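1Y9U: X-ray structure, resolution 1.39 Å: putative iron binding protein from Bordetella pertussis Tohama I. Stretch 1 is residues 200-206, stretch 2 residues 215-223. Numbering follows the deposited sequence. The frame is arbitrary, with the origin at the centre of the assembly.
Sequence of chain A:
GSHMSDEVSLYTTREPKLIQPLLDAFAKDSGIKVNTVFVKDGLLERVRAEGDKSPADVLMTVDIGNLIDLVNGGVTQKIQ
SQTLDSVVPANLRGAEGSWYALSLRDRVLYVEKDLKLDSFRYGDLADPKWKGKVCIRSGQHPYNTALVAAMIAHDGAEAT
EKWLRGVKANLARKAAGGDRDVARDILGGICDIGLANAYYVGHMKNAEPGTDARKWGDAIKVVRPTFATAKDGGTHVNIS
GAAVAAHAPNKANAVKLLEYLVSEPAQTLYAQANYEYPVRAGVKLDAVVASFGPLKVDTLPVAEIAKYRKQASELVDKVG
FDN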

# COMPACT_ATOMS: atom_id res chain seq x y z
N TYR A 200 5.03 8.05 -3.22
CA TYR A 200 6.30 8.48 -3.78
C TYR A 200 6.25 9.95 -4.22
O TYR A 200 7.28 10.65 -4.19
N VAL A 201 5.07 10.44 -4.60
CA VAL A 201 4.89 11.84 -4.95
C VAL A 201 4.94 12.68 -3.66
O VAL A 201 5.46 13.79 -3.68
N GLY A 202 4.43 12.15 -2.54
CA GLY A 202 4.65 12.77 -1.24
C GLY A 202 6.14 12.95 -0.97
O GLY A 202 6.56 14.04 -0.56
N HIS A 203 6.96 11.94 -1.22
CA HIS A 203 8.40 12.05 -1.05
C HIS A 203 9.00 13.08 -1.99
O HIS A 203 9.74 13.95 -1.56
N MET A 204 8.70 12.99 -3.27
CA MET A 204 9.35 13.85 -4.24
C MET A 204 9.00 15.33 -4.10
O MET A 204 9.89 16.18 -4.15
N LYS A 205 7.72 15.62 -3.92
CA LYS A 205 7.28 17.01 -3.82
C LYS A 205 7.69 17.66 -2.50
O LYS A 205 7.84 18.89 -2.44
N ASN A 206 7.90 16.84 -1.47
CA ASN A 206 8.41 17.35 -0.20
C ASN A 206 9.93 17.44 -0.16
O ASN A 206 10.49 17.98 0.81
N LYS A 215 12.84 18.04 -8.53
CA LYS A 215 12.66 18.34 -9.94
C LYS A 215 11.65 17.38 -10.58
O LYS A 215 10.78 17.78 -11.35
N TRP A 216 11.76 16.11 -10.22
CA TRP A 216 10.83 15.10 -10.74
C TRP A 216 9.42 15.37 -10.18
O TRP A 216 8.43 15.27 -10.89
N GLY A 217 9.33 15.69 -8.89
CA GLY A 217 8.03 15.96 -8.29
C GLY A 217 7.35 17.17 -8.91
O GLY A 217 6.15 17.18 -9.16
N ASP A 218 8.13 18.22 -9.19
CA ASP A 218 7.57 19.44 -9.75
C ASP A 218 7.04 19.21 -11.17
O ASP A 218 6.18 19.97 -11.63
N ALA A 219 7.53 18.18 -11.86
CA ALA A 219 7.16 17.93 -13.24
C ALA A 219 5.78 17.32 -13.42
O ALA A 219 5.27 17.30 -14.54
N ILE A 220 5.19 16.80 -12.34
CA ILE A 220 4.00 15.98 -12.40
C ILE A 220 2.91 16.47 -11.47
O ILE A 220 3.12 17.22 -10.52
N LYS A 221 1.71 15.98 -11.76
CA LYS A 221 0.59 16.04 -10.86
C LYS A 221 0.01 14.63 -10.73
O LYS A 221 0.30 13.74 -11.54
N VAL A 222 -0.81 14.44 -9.71
CA VAL A 222 -1.49 13.18 -9.48
C VAL A 222 -2.95 13.27 -9.92
O VAL A 222 -3.67 14.21 -9.58
N VAL A 223 -3.37 12.26 -10.66
CA VAL A 223 -4.79 11.99 -10.89
C VAL A 223 -5.03 10.59 -10.35
O VAL A 223 -4.32 9.65 -10.73

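A lysine beside an apolar contact can tie two segments together by giving its ammonium hydrogens to backbone carbonyls. The pairing of helix 200-206 with the segment 215-223 of this putative iron binding protein is a compact example. The second segment leaves a helix, turns, and continues as strand 220-223, which runs roughly antiparallel to the first helix, at 152° between their directions.

The apolar part is built from residues whose CA-to-CB bonds point toward the other stretch: Val201 and Met204 from the helix, Ile220 and Val222 from the strand. Val201, in the t rotamer, places its CG2 3.9 Å from CD1 of Ile220 and 3.8 Å from CG2 of Val222, so one methyl touches both strand residues. Ile220 (chi1 p, chi2 t) extends far enough for its CD1 to lie also 4.4 Å from CE of Met204. Met204 adopts m, t, m; its SD sits 3.9 Å from CB of Trp216 and near the plane of the indole, at the ring edge, while the end of the Trp216 side chain leads away from the helix.

Close approach of the backbones is centred on Gly217, whose CA lies 4.7 Å from CA of Lys205 and 3.8 Å from CB of Met204. A CB on Gly217 would point toward the helix and clash with C of Met204 and N of Lys205, so this close spacing depends on the absence of a side chain at Gly217.

Lys205 supplies the polar half. Its CA-to-CB bond points sideways, but the m, t, t, m rotamer carries the chain along and then bends its end to the turn. There NZ of Lys205 donates to O of Gly217 and to O of Ile220, both at 2.8 Å. Within its own stretch, O of Gly217 receives only a weak bond, from N of Ile220 at 3.3 Å, so the lysine adds a much shorter one. A third bond goes from NZ of Lys205 to water 1, at 2.9 Å, and all three ammonium hydrogens can thus be used. The same water donates to OD1 of Asp218 at 2.7 Å; Asp218, its CA-to-CB bond directed away, turns its end back in the m rotamer, and the water bridges the two charged groups without a direct contact. OD1 of Asp218 also has a hydrogen bond elsewhere in the structure.

Away from the contact, ND2 of Asn206 donates to O of Gly202 at 2.9 Å, and Lys221 NZ is satisfied elsewhere in the structure.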

# COMPACT_ATOMS: atom_id res chain seq x y z
CB TYR A 200 6.73 7.67 -4.97
CG TYR A 200 7.05 6.23 -4.65
CD1 TYR A 200 6.27 5.18 -5.15
CD2 TYR A 200 8.13 5.90 -3.84
CE1 TYR A 200 6.57 3.88 -4.86
CE2 TYR A 200 8.43 4.59 -3.57
CZ TYR A 200 7.65 3.59 -4.09
OH TYR A 200 7.96 2.28 -3.79
CB VAL A 201 3.58 12.06 -5.73
CG1 VAL A 201 3.46 13.53 -6.16
CG2 VAL A 201 3.50 11.13 -6.92
CB HIS A 203 9.07 10.70 -1.27
CG HIS A 203 8.88 9.74 -0.13
ND1 HIS A 203 9.55 9.86 1.07
CD2 HIS A 203 8.08 8.66 -0.00
CE1 HIS A 203 9.17 8.90 1.88
NE2 HIS A 203 8.27 8.16 1.26
CB MET A 204 9.06 13.37 -5.64
CG MET A 204 9.72 12.02 -5.99
SD MET A 204 9.45 11.48 -7.71
CE MET A 204 7.75 10.99 -7.64
CB LYS A 205 5.77 17.14 -4.06
CG LYS A 205 5.37 16.91 -5.50
CD LYS A 205 3.88 17.11 -5.74
CE LYS A 205 3.47 17.02 -7.24
NZ LYS A 205 3.79 18.25 -8.00
CB ASN A 206 7.90 16.51 0.97
CG ASN A 206 6.52 16.90 1.41
OD1 ASN A 206 6.30 18.04 1.83
ND2 ASN A 206 5.58 15.97 1.31
CB LYS A 215 14.01 18.29 -10.66
CG LYS A 215 14.01 18.79 -12.05
CD LYS A 215 15.44 18.80 -12.59
CE LYS A 215 15.55 19.52 -13.89
NZ LYS A 215 17.00 19.67 -14.25
CB TRP A 216 11.27 13.69 -10.36
CG TRP A 216 12.59 13.26 -10.91
CD1 TRP A 216 13.49 14.02 -11.62
CD2 TRP A 216 13.18 11.97 -10.76
NE1 TRP A 216 14.60 13.26 -11.93
CE2 TRP A 216 14.45 12.01 -11.40
CE3 TRP A 216 12.78 10.78 -10.13
CZ2 TRP A 216 15.30 10.92 -11.45
CZ3 TRP A 216 13.61 9.69 -10.18
CH2 TRP A 216 14.87 9.77 -10.86
CB ASP A 218 8.60 20.56 -9.80
CG ASP A 218 8.78 21.28 -8.50
OD1 ASP A 218 8.16 20.94 -7.46
OD2 ASP A 218 9.57 22.26 -8.44
CB ALA A 219 8.18 17.02 -13.88
CB ILE A 220 4.31 14.47 -12.10
CG1 ILE A 220 4.81 14.24 -10.66
CG2 ILE A 220 5.31 13.93 -13.10
CD1 ILE A 220 4.65 12.80 -10.20
CB LYS A 221 -0.49 17.00 -11.36
CG LYS A 221 -1.12 16.63 -12.70
CD LYS A 221 -2.08 17.71 -13.21
CE LYS A 221 -2.52 17.38 -14.60
NZ LYS A 221 -3.41 18.45 -15.14
CB VAL A 222 -1.42 12.79 -7.98
CG1 VAL A 222 -2.40 11.69 -7.63
CG2 VAL A 222 -0.01 12.38 -7.62
CB VAL A 223 -5.16 12.10 -12.39
CG1 VAL A 223 -6.59 11.65 -12.62
CG2 VAL A 223 -4.98 13.52 -12.86
O HOH W 1 5.76 20.00 -6.73